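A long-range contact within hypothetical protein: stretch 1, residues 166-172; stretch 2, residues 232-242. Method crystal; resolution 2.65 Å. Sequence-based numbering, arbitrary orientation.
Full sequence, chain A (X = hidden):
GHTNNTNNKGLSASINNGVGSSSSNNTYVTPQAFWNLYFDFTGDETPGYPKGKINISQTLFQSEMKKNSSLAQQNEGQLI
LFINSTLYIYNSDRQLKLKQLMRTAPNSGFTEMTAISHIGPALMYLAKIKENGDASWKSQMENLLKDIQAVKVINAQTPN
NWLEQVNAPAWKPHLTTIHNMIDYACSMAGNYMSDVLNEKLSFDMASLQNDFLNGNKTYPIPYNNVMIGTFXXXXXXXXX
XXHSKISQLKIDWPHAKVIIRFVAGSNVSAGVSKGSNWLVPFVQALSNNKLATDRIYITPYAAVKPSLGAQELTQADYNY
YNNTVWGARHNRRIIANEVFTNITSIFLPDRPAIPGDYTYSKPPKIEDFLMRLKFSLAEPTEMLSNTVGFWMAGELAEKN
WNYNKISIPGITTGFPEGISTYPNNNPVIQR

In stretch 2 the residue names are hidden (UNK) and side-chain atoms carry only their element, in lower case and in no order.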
# COMPACT_ATOMS: atom_id res chain seq x y z
N VAL A 166 -20.90 14.60 -26.74
CA VAL A 166 -20.17 14.44 -25.48
C VAL A 166 -19.39 15.74 -25.17
O VAL A 166 -18.83 16.36 -26.09
CB VAL A 166 -19.22 13.19 -25.53
CG1 VAL A 166 -18.11 13.33 -26.58
CG2 VAL A 166 -18.66 12.84 -24.16
N ASN A 167 -19.40 16.18 -23.90
CA ASN A 167 -18.62 17.34 -23.48
C ASN A 167 -17.18 16.90 -23.27
O ASN A 167 -16.81 16.46 -22.17
CB ASN A 167 -19.19 18.00 -22.21
CG ASN A 167 -18.49 19.30 -21.89
OD1 ASN A 167 -17.65 19.38 -20.99
ND2 ASN A 167 -18.72 20.31 -22.72
N ALA A 168 -16.39 16.93 -24.37
CA ALA A 168 -14.96 16.55 -24.37
C ALA A 168 -14.16 17.57 -25.17
O ALA A 168 -13.63 17.23 -26.23
CB ALA A 168 -14.79 15.14 -24.92
N PRO A 169 -14.07 18.85 -24.70
CA PRO A 169 -13.37 19.89 -25.50
C PRO A 169 -11.92 19.57 -25.86
O PRO A 169 -11.51 19.94 -26.95
CB PRO A 169 -13.49 21.16 -24.66
CG PRO A 169 -14.00 20.72 -23.31
CD PRO A 169 -14.68 19.42 -23.47
N ALA A 170 -11.18 18.82 -25.02
CA ALA A 170 -9.79 18.40 -25.27
C ALA A 170 -9.63 17.51 -26.54
O ALA A 170 -8.52 17.39 -27.10
CB ALA A 170 -9.27 17.65 -24.06
N TRP A 171 -10.72 16.83 -26.95
CA TRP A 171 -10.76 15.93 -28.11
C TRP A 171 -11.10 16.68 -29.39
O TRP A 171 -10.77 16.19 -30.48
CB TRP A 171 -11.81 14.83 -27.89
CG TRP A 171 -11.52 13.88 -26.76
CD1 TRP A 171 -10.44 13.88 -25.92
CD2 TRP A 171 -12.37 12.82 -26.32
NE1 TRP A 171 -10.56 12.87 -25.00
CE2 TRP A 171 -11.72 12.19 -25.24
CE3 TRP A 171 -13.59 12.29 -26.78
CZ2 TRP A 171 -12.27 11.08 -24.59
CZ3 TRP A 171 -14.13 11.20 -26.13
CH2 TRP A 171 -13.49 10.62 -25.04
N LYS A 172 -11.76 17.86 -29.28
CA LYS A 172 -12.18 18.68 -30.42
C LYS A 172 -11.11 18.76 -31.54
O LYS A 172 -11.49 18.47 -32.66
CB LYS A 172 -12.61 20.10 -29.99
CG LYS A 172 -13.67 20.73 -30.90
CD LYS A 172 -13.74 22.24 -30.67
CE LYS A 172 -14.84 22.93 -31.47
NZ LYS A 172 -14.54 24.39 -31.68
N UNK A 232 -4.95 7.06 -23.87
CA UNK A 232 -4.50 8.45 -23.94
C UNK A 232 -5.68 9.42 -23.91
O UNK A 232 -5.61 10.45 -23.24
se UNK A 232 -1.12 9.23 -24.03
c UNK A 232 0.56 8.26 -24.28
c UNK A 232 -3.71 8.69 -25.24
c UNK A 232 -2.29 8.21 -25.19
N UNK A 233 -6.76 9.12 -24.63
CA UNK A 233 -7.91 10.03 -24.72
C UNK A 233 -8.69 10.04 -23.45
O UNK A 233 -9.22 11.08 -23.07
c UNK A 233 -9.08 9.24 -28.34
c UNK A 233 -8.82 9.68 -25.91
c UNK A 233 -8.00 11.36 -27.65
c UNK A 233 -8.21 9.88 -27.32
N UNK A 234 -8.73 8.90 -22.77
CA UNK A 234 -9.39 8.70 -21.49
C UNK A 234 -8.65 9.53 -20.44
O UNK A 234 -9.32 10.27 -19.71
o UNK A 234 -10.23 6.51 -22.16
c UNK A 234 -10.09 6.94 -19.83
c UNK A 234 -9.46 7.20 -21.16
N UNK A 235 -7.29 9.45 -20.38
CA UNK A 235 -6.45 10.22 -19.45
C UNK A 235 -6.64 11.72 -19.69
O UNK A 235 -6.90 12.47 -18.74
c UNK A 235 -4.98 9.86 -19.65
N UNK A 236 -6.56 12.14 -20.97
CA UNK A 236 -6.72 13.51 -21.41
C UNK A 236 -8.09 14.07 -20.99
O UNK A 236 -8.12 15.17 -20.45
c UNK A 236 -6.53 13.61 -22.94
c UNK A 236 -5.88 16.08 -23.06
c UNK A 236 -6.78 14.96 -23.63
c UNK A 236 -6.60 14.84 -25.16
N UNK A 237 -9.18 13.31 -21.18
CA UNK A 237 -10.52 13.77 -20.86
C UNK A 237 -10.70 13.97 -19.36
O UNK A 237 -11.16 15.04 -18.93
o UNK A 237 -12.98 15.40 -21.79
c UNK A 237 -13.66 14.44 -21.47
c UNK A 237 -11.59 12.82 -21.42
c UNK A 237 -13.06 13.12 -21.03
n UNK A 237 -14.99 14.51 -21.47
N UNK A 238 -10.31 12.97 -18.59
CA UNK A 238 -10.40 12.92 -17.14
C UNK A 238 -9.60 14.08 -16.50
O UNK A 238 -10.13 14.80 -15.63
c UNK A 238 -9.91 11.55 -16.66
o UNK A 238 -9.74 11.47 -15.26
N UNK A 239 -8.35 14.28 -16.97
CA UNK A 239 -7.48 15.34 -16.45
C UNK A 239 -7.94 16.74 -16.89
O UNK A 239 -7.87 17.67 -16.09
se UNK A 239 -3.57 13.60 -16.73
c UNK A 239 -3.41 11.68 -16.55
c UNK A 239 -6.03 15.09 -16.85
c UNK A 239 -5.41 13.87 -16.18
N UNK A 240 -8.42 16.88 -18.15
CA UNK A 240 -8.90 18.16 -18.65
C UNK A 240 -10.16 18.60 -17.90
O UNK A 240 -10.28 19.79 -17.57
o UNK A 240 -10.84 19.48 -21.16
c UNK A 240 -9.67 19.42 -20.72
c UNK A 240 -9.18 18.10 -20.16
o UNK A 240 -8.91 20.39 -20.67
N UNK A 241 -11.10 17.67 -17.65
CA UNK A 241 -12.34 17.98 -16.93
C UNK A 241 -12.05 18.48 -15.51
O UNK A 241 -12.66 19.47 -15.07
c UNK A 241 -14.93 17.64 -18.67
o UNK A 241 -14.87 18.10 -19.80
n UNK A 241 -15.83 18.06 -17.80
c UNK A 241 -13.27 16.78 -16.91
c UNK A 241 -13.99 16.54 -18.24
N UNK A 242 -11.09 17.85 -14.83
CA UNK A 242 -10.69 18.29 -13.51
C UNK A 242 -9.98 19.65 -13.54
O UNK A 242 -10.28 20.51 -12.70
c UNK A 242 -8.57 16.77 -10.69
c UNK A 242 -10.94 17.59 -10.59
c UNK A 242 -9.60 17.62 -11.34
c UNK A 242 -9.78 17.27 -12.81
O HOH W 1 -12.18 17.70 -22.33

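Position 232 opens this run of helix with an unbranched side chain of two carbons, a selenium and a last carbon, which stays clear of stretch 1; the selenium makes it selenomethionine, M232. Position 233 carries four carbons forked at the second, and its CB points toward the other stretch. One branch end lies over a face of the W171 indole, while CB lies 3.7 Å from W171 NE1. The fork after a single CH2 gives leucine, L233, with CD2 4.2 Å from the centroid of the W171 five-membered ring.

At 234 one carbon carries an oxygen and a methyl, pointing away: threonine, T234. Position 235 has a single carbon, also pointing away, hence alanine, A235. Four carbons forked at the second return at 236, now directed toward stretch 1 and packed on A170 and the edge of the W171 ring. This is L236, whose CG sits 3.7 Å from A170 CB.

Position 237 has three carbons in line, the third bearing an oxygen and a nitrogen. Its nitrogen is 2.8 Å from N167 O and its oxygen 3.4 Å from A168 CA. A terminal amide on a chain this long is glutamine, Q237; NE2 donates to N167 O, a main-chain acceptor.

One carbon and one oxygen at 238, out of reach, make serine, S238. Position 239 repeats the unbranched carbon, carbon, selenium, carbon pattern, also out of reach: selenomethionine, M239. At 240 two carbons end in two oxygens, one of them 3.8 Å from A170 CB; the short carboxylate is aspartate, D240. Position 241 has three carbons, the third with an oxygen and a nitrogen, and its end approaches N167 and P169. The atoms spell glutamine, Q241, although its modelled amide orientation is uncertain. Position 242, four carbons forked at the second and far from stretch 1, is leucine, L242.

The rule here is helical periodicity: 233, 236, 237 and 240 all point toward stretch 1, while 234 and 235 point away. A170 turns its CB toward the helix and packs on L236, and W171 supplies the larger apolar surface. The indole is anchored as well as packed, since W171 NE1 donates to L233 O at 3.0 Å, a carbonyl that also accepts from Q237 N within the helix. A water completes the polar side: it accepts from A170 N at 3.1 Å and donates to Q237 OE1 and D240 OD2, each at 2.5 Å. Q237 thus uses both ends of its amide, binding one loop carbonyl directly and reaching the NH of A170 through water.

Stretch 2 (232-242) MLTALQSMDQL
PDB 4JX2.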